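2-hydroxychromene-2-carboxylate isomerase (Pseudomonas putida, PDB 2IMF) catalyses the reversible, glutathione-dependent isomerisation of 2-hydroxychromene-2-carboxylate to trans-o-hydroxybenzylidenepyruvate in naphthalene degradation, as a kappa-class glutathione transferase. Local coordinates at residues Q68-A71 with Q72-I76; G134-R137 with S138-E141; L144-N147 with A148-E151. All blocks are in the same frame, centred on the assembly; numbering follows the deposited sequence. Where two conformers were deposited one is given.

Interaction 1 (Q68-A71 with Q72-I76); sequences QRWA and QLYGI
With CG beside the backbone N and anti to the carbonyl carbon in both residues (chi1 -76° in Trp70, -73° in Tyr74), two aromatic side chains one turn apart leave helix 57-74 side by side, just ahead of the Schellman motif that ends it. Their rings form an oblique pair with planes at 72°: Tyr74 CE1 lies 3.8 Å from Trp70 CE3, and the Tyr74 hydroxyl passes close to the same six-membered ring. Leu73 CD1 approaches the rim of the indole, 4.1 Å from Trp70 CE3. The phenol is held at its far end, where OH bonds to Asn181, a glutathione-site residue, and to Arg20. Trp70 also meets Phe185 of the second subunit, and Arg69 NH1 bonds to Met177 O of that subunit, so this turn helps form the dimer interface. Tyr74 N bonds to Trp70 O at 2.9 Å. Gly75 then takes a positive phi, which glycine accepts easily, and the chain folds back: Ile76 N reaches Ala71 O at 3.0 Å in a nearly straight bond, Gly75 N adds a weak one to that oxygen, and Ala71 CB packs 4.3 Å from Ile76 CG1.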
loop_
_atom_site.group_PDB
_atom_site.type_symbol
_atom_site.label_atom_id
_atom_site.label_comp_id
_atom_site.label_asym_id
_atom_site.label_seq_id
_atom_site.Cartn_x
_atom_site.Cartn_y
_atom_site.Cartn_z
ATOM N N GLN A 68 -8.295 -1.635 10.718
ATOM C CA GLN A 68 -9.147 -2.604 11.437
ATOM C C GLN A 68 -9.282 -3.950 10.734
ATOM O O GLN A 68 -9.338 -4.994 11.363
ATOM C CB GLN A 68 -10.521 -2.050 11.679
ATOM C CG GLN A 68 -10.520 -0.908 12.676
ATOM C CD GLN A 68 -9.895 -1.226 14.053
ATOM O OE1 GLN A 68 -10.200 -2.234 14.678
ATOM N NE2 GLN A 68 -8.997 -0.381 14.509
ATOM N N ARG A 69 -9.299 -3.910 9.405
ATOM C CA ARG A 69 -9.366 -5.173 8.676
ATOM C C ARG A 69 -8.150 -6.000 8.976
ATOM O O ARG A 69 -8.214 -7.198 9.228
ATOM C CB ARG A 69 -9.508 -4.934 7.156
ATOM C CG ARG A 69 -10.874 -4.464 6.763
ATOM C CD ARG A 69 -10.772 -3.786 5.364
ATOM N NE ARG A 69 -12.150 -3.493 4.967
ATOM C CZ ARG A 69 -12.460 -2.595 4.036
ATOM N NH1 ARG A 69 -11.503 -2.005 3.323
ATOM N NH2 ARG A 69 -13.719 -2.354 3.692
ATOM N N TRP A 70 -6.956 -5.423 8.980
ATOM C CA TRP A 70 -5.790 -6.197 9.292
ATOM C C TRP A 70 -5.716 -6.634 10.755
ATOM O O TRP A 70 -5.234 -7.730 11.026
ATOM C CB TRP A 70 -4.517 -5.361 8.986
ATOM C CG TRP A 70 -4.213 -5.266 7.501
ATOM C CD1 TRP A 70 -4.546 -4.221 6.674
ATOM C CD2 TRP A 70 -3.577 -6.226 6.694
ATOM N NE1 TRP A 70 -4.106 -4.475 5.402
ATOM C CE2 TRP A 70 -3.521 -5.724 5.372
ATOM C CE3 TRP A 70 -3.055 -7.499 6.952
ATOM C CZ2 TRP A 70 -2.918 -6.463 4.317
ATOM C CZ3 TRP A 70 -2.447 -8.198 5.929
ATOM C CH2 TRP A 70 -2.413 -7.689 4.629
ATOM N N ALA A 71 -6.169 -5.761 11.643
ATOM C CA ALA A 71 -6.126 -6.127 13.077
ATOM C C ALA A 71 -7.033 -7.350 13.256
ATOM O O ALA A 71 -6.695 -8.251 14.033
ATOM C CB ALA A 71 -6.620 -4.990 13.873
ATOM N N GLN A 72 -8.167 -7.358 12.577
ATOM C CA GLN A 72 -9.093 -8.535 12.675
ATOM C C GLN A 72 -8.455 -9.773 12.095
ATOM O O GLN A 72 -8.542 -10.843 12.705
ATOM C CB GLN A 72 -10.376 -8.273 11.912
ATOM C CG GLN A 72 -11.249 -7.212 12.498
ATOM C CD GLN A 72 -12.045 -7.669 13.715
ATOM O OE1 GLN A 72 -11.940 -7.084 14.802
ATOM N NE2 GLN A 72 -12.850 -8.712 13.537
ATOM N N LEU A 73 -7.745 -9.663 10.957
ATOM C CA LEU A 73 -7.044 -10.806 10.397
ATOM C C LEU A 73 -6.039 -11.330 11.347
ATOM O O LEU A 73 -5.805 -12.541 11.437
ATOM C CB LEU A 73 -6.387 -10.481 9.057
ATOM C CG LEU A 73 -7.332 -10.225 7.872
ATOM C CD1 LEU A 73 -6.496 -9.756 6.670
ATOM C CD2 LEU A 73 -8.171 -11.475 7.501
ATOM N N TYR A 74 -5.341 -10.429 12.043
ATOM C CA TYR A 74 -4.265 -10.840 12.948
ATOM C C TYR A 74 -4.755 -11.236 14.354
ATOM O O TYR A 74 -3.959 -11.782 15.128
ATOM C CB TYR A 74 -3.245 -9.690 13.071
ATOM C CG TYR A 74 -2.357 -9.449 11.850
ATOM C CD1 TYR A 74 -2.533 -10.129 10.629
ATOM C CD2 TYR A 74 -1.313 -8.516 11.938
ATOM C CE1 TYR A 74 -1.695 -9.889 9.561
ATOM C CE2 TYR A 74 -0.484 -8.271 10.878
ATOM C CZ TYR A 74 -0.662 -8.979 9.671
ATOM O OH TYR A 74 0.145 -8.723 8.590
ATOM N N GLY A 75 -6.004 -10.957 14.668
ATOM C CA GLY A 75 -6.570 -11.256 15.992
ATOM C C GLY A 75 -6.111 -10.347 17.099
ATOM O O GLY A 75 -6.034 -10.796 18.259
ATOM N N ILE A 76 -5.863 -9.068 16.803
ATOM C CA ILE A 76 -5.335 -8.173 17.799
ATOM C C ILE A 76 -6.162 -6.889 17.795
ATOM O O ILE A 76 -6.765 -6.546 16.788
ATOM C CB ILE A 76 -3.829 -7.852 17.527
ATOM C CG1 ILE A 76 -3.617 -7.089 16.193
ATOM C CG2 ILE A 76 -3.013 -9.103 17.540
ATOM C CD1 ILE A 76 -2.142 -6.814 15.878
#

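Interaction 2 (G134-R137 with S138-E141); sequences GWDR and SAFE
Asp136 OD1 takes the backbone N-H of Ala139 at 2.9 Å, the side-chain bond of an N-cap at the start of helix 137-145. Asp136 CG is anti to the backbone N (chi1 -177°), which swings the carboxylate over the first turn; Ala139 N meets OD1 on its anti side, 29° out of the carboxylate plane. Water 1 donates to OD1 and accepts from Ser138 N, each at 3.0 Å, giving a second early N-H a partner. Across the cap the flanking residues make a hydrophobic staple. Trp135 turns an edge to the Phe140 face, with planes at 57° and CZ3 3.7 Å from CE1 of Phe140. One turn into the helix, Glu141 N bonds to Arg137 O. In one of two modelled conformers the Arg137 chain bends at chi3 and NH1 meets Glu141 OE1 at 2.9 Å, a salt bridge whose hydrogen bond is weak in angle and, resting on one copy, less certain. Farther out, Tyr95 and Tyr105 pack against both staple rings, tying the cap to helix 99-115 and its preceding loop. A phosphate, probably from the crystallisation liquor, makes a salt bridge from its O3 to Arg137 NH2 and a hydrogen bond from its O2 to Ser138 OG.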
loop_
_atom_site.group_PDB
_atom_site.type_symbol
_atom_site.label_atom_id
_atom_site.label_comp_id
_atom_site.label_asym_id
_atom_site.label_seq_id
_atom_site.Cartn_x
_atom_site.Cartn_y
_atom_site.Cartn_z
ATOM N N GLY A 134 11.388 -4.914 33.810
ATOM C CA GLY A 134 12.387 -5.109 34.861
ATOM C C GLY A 134 13.548 -4.156 34.803
ATOM O O GLY A 134 14.660 -4.521 35.270
ATOM N N TRP A 135 13.347 -2.933 34.289
ATOM C CA TRP A 135 14.349 -1.937 34.187
ATOM C C TRP A 135 14.279 -0.950 35.317
ATOM O O TRP A 135 13.283 -0.898 36.042
ATOM C CB TRP A 135 14.155 -1.158 32.891
ATOM C CG TRP A 135 14.471 -1.919 31.653
ATOM C CD1 TRP A 135 15.089 -3.156 31.535
ATOM C CD2 TRP A 135 14.275 -1.446 30.310
ATOM N NE1 TRP A 135 15.229 -3.462 30.193
ATOM C CE2 TRP A 135 14.763 -2.414 29.433
ATOM C CE3 TRP A 135 13.740 -0.275 29.777
ATOM C CZ2 TRP A 135 14.704 -2.287 28.017
ATOM C CZ3 TRP A 135 13.674 -0.138 28.378
ATOM C CH2 TRP A 135 14.185 -1.122 27.522
ATOM N N ASP A 136 15.379 -0.243 35.552
ATOM C CA ASP A 136 15.465 0.827 36.522
ATOM C C ASP A 136 14.865 2.099 35.935
ATOM O O ASP A 136 15.357 2.683 34.974
ATOM C CB ASP A 136 16.956 0.986 36.867
ATOM C CG ASP A 136 17.216 2.029 37.938
ATOM O OD1 ASP A 136 16.905 3.251 37.827
ATOM O OD2 ASP A 136 17.791 1.571 38.960
ATOM N N ARG A 137 13.702 2.448 36.487
ATOM C CA ARG A 137 12.959 3.548 35.911
ATOM C C ARG A 137 13.771 4.805 35.813
ATOM O O ARG A 137 13.779 5.445 34.794
ATOM C CB ARG A 137 11.810 3.863 36.897
ATOM C CG ARG A 137 10.979 5.031 36.429
ATOM C CD ARG A 137 10.187 5.736 37.596
ATOM N NE ARG A 137 10.958 5.882 38.849
ATOM C CZ ARG A 137 11.778 6.901 39.134
ATOM N NH1 ARG A 137 11.893 7.958 38.323
ATOM N NH2 ARG A 137 12.469 6.840 40.273
ATOM N N SER A 138 14.465 5.149 36.903
ATOM C CA SER A 138 15.222 6.388 36.896
ATOM C C SER A 138 16.383 6.338 35.825
ATOM O O SER A 138 16.573 7.348 35.108
ATOM C CB SER A 138 15.854 6.623 38.280
ATOM O OG SER A 138 16.600 7.836 38.232
ATOM N N ALA A 139 17.053 5.194 35.722
ATOM C CA ALA A 139 18.128 5.080 34.742
ATOM C C ALA A 139 17.516 5.212 33.355
ATOM O O ALA A 139 18.121 5.850 32.494
ATOM C CB ALA A 139 18.813 3.743 34.937
ATOM N N PHE A 140 16.352 4.609 33.087
ATOM C CA PHE A 140 15.749 4.700 31.745
ATOM C C PHE A 140 15.369 6.121 31.443
ATOM O O PHE A 140 15.625 6.617 30.373
ATOM C CB PHE A 140 14.581 3.692 31.643
ATOM C CG PHE A 140 13.891 3.685 30.319
ATOM C CD1 PHE A 140 14.585 3.470 29.164
ATOM C CD2 PHE A 140 12.514 3.859 30.241
ATOM C CE1 PHE A 140 13.961 3.476 27.889
ATOM C CE2 PHE A 140 11.861 3.803 29.030
ATOM C CZ PHE A 140 12.544 3.673 27.838
ATOM N N GLU A 141 14.731 6.764 32.399
ATOM C CA GLU A 141 14.270 8.118 32.149
ATOM C C GLU A 141 15.473 9.047 31.912
ATOM O O GLU A 141 15.466 9.951 31.061
ATOM C CB GLU A 141 13.456 8.639 33.331
ATOM C CG GLU A 141 12.084 7.960 33.400
ATOM C CD GLU A 141 11.297 8.306 34.622
ATOM O OE1 GLU A 141 11.830 8.931 35.579
ATOM O OE2 GLU A 141 10.132 7.880 34.652
HETATM O O HOH W 1 14.562 3.906 39.595
#

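Interaction 3 (L144-N147 with A148-E151); sequences LSSN and AATE
An N-cap opens helix 147-162: Ser146 OG accepts the backbone N-H of Ala149 at 3.3 Å, with an N-H...O angle of 154°. The hydroxyl stands between the backbone N and the carbonyl carbon (chi1 71°), a rotation that points it at the N-H of Ala149 and also sets OG 3.3 Å from the methyl CB of Ala149. The same OG is hydrogen-bonded to Phe143 O, near the end of the preceding helix, so one oxygen links the finish of helix 137-145 to the start of the next. With an alanine here, the N-H of Ala149 and the carbonyl of Phe143 would probably both lose a side-chain partner, leaving the helix start freer to fray. Both helices lie in the helical stretch between strands 31-36 and 170-173 of the DsbA-like thioredoxin fold, and Ser146 marks the turn between them. Water 2 bridges the turn: it donates to Leu144 O and Ser146 O and accepts from Thr150 OG1, each at 2.7 Å. Ser146 O takes in addition a weak bond from Thr150 N at 3.4 Å, long though nearly straight. The buried Ala149, and Thr150 beside it, touch Ile91 of helix 87-92. Farther along the turn, Glu151 N reaches Asn147 O at 3.0 Å, in the carbonyl plane, and the extended Glu151 chain starts beside that acceptor, with CG 3.3 Å from Asn147 O.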
loop_
_atom_site.group_PDB
_atom_site.type_symbol
_atom_site.label_atom_id
_atom_site.label_comp_id
_atom_site.label_asym_id
_atom_site.label_seq_id
_atom_site.Cartn_x
_atom_site.Cartn_y
_atom_site.Cartn_z
ATOM N N LEU A 144 16.643 8.499 28.368
ATOM C CA LEU A 144 15.753 9.189 27.358
ATOM C C LEU A 144 16.120 10.620 27.101
ATOM O O LEU A 144 15.964 11.091 25.976
ATOM C CB LEU A 144 14.301 9.165 27.821
ATOM C CG LEU A 144 13.760 7.748 27.803
ATOM C CD1 LEU A 144 12.341 7.720 28.383
ATOM C CD2 LEU A 144 13.771 7.181 26.446
ATOM N N SER A 145 16.627 11.332 28.096
ATOM C CA SER A 145 16.887 12.773 27.843
ATOM C C SER A 145 18.376 12.979 27.563
ATOM O O SER A 145 18.790 14.115 27.328
ATOM C CB SER A 145 16.428 13.575 29.029
ATOM O OG SER A 145 17.185 13.215 30.135
ATOM N N SER A 146 19.170 11.919 27.516
ATOM C CA SER A 146 20.627 12.081 27.376
ATOM C C SER A 146 21.013 12.369 25.935
ATOM O O SER A 146 20.383 11.917 24.956
ATOM C CB SER A 146 21.332 10.811 27.840
ATOM O OG SER A 146 21.150 9.721 26.931
ATOM N N ASN A 147 22.157 13.026 25.788
ATOM C CA ASN A 147 22.686 13.268 24.478
ATOM C C ASN A 147 23.046 12.018 23.726
ATOM O O ASN A 147 22.720 11.974 22.520
ATOM C CB ASN A 147 23.884 14.232 24.570
ATOM C CG ASN A 147 23.464 15.608 25.034
ATOM O OD1 ASN A 147 22.398 16.111 24.659
ATOM N ND2 ASN A 147 24.315 16.252 25.846
ATOM N N ALA A 148 23.610 10.994 24.363
ATOM C CA ALA A 148 24.035 9.783 23.723
ATOM C C ALA A 148 22.842 9.008 23.109
ATOM O O ALA A 148 22.968 8.388 22.057
ATOM C CB ALA A 148 24.738 8.905 24.719
ATOM N N ALA A 149 21.698 9.056 23.791
ATOM C CA ALA A 149 20.470 8.455 23.300
ATOM C C ALA A 149 19.996 9.093 22.014
ATOM O O ALA A 149 19.644 8.381 21.076
ATOM C CB ALA A 149 19.427 8.526 24.365
ATOM N N THR A 150 19.925 10.440 21.976
ATOM C CA THR A 150 19.520 11.140 20.740
ATOM C C THR A 150 20.504 10.843 19.655
ATOM O O THR A 150 20.107 10.612 18.502
ATOM C CB THR A 150 19.262 12.634 20.996
ATOM O OG1 THR A 150 18.039 12.802 21.726
ATOM C CG2 THR A 150 19.142 13.427 19.705
ATOM N N GLU A 151 21.798 10.774 19.982
ATOM C CA GLU A 151 22.771 10.521 18.927
ATOM C C GLU A 151 22.600 9.170 18.326
ATOM O O GLU A 151 22.719 9.033 17.098
ATOM C CB GLU A 151 24.195 10.669 19.458
ATOM C CG GLU A 151 24.499 12.077 19.790
ATOM C CD GLU A 151 25.847 12.217 20.483
ATOM O OE1 GLU A 151 26.504 11.178 20.805
ATOM O OE2 GLU A 151 26.228 13.388 20.698
HETATM O O HOH W 2 17.816 12.197 24.305
#

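Overall arrangement
All three are local contacts at helix ends: interaction 1 a finish, interactions 2 and 3 chiefly starts, each just after another helix ends. Interaction 1, partly buried, closes helix 57-74 near the glutathione site and the dimer interface; Trp70 meets the second subunit, while the Tyr74 hydroxyl is held within its own chain. Interactions 2 and 3 are surface contacts away from the annotated sites, touched by no other chain of the assembly. They adjoin in sequence and bracket helix 137-145. Aspartate caps one start and serine the other: the first adds an aromatic staple and a salt bridge, the second relies on a hydroxyl and a bridging water. Interactions 1 and 3 lie on opposite sides of the chain's centre.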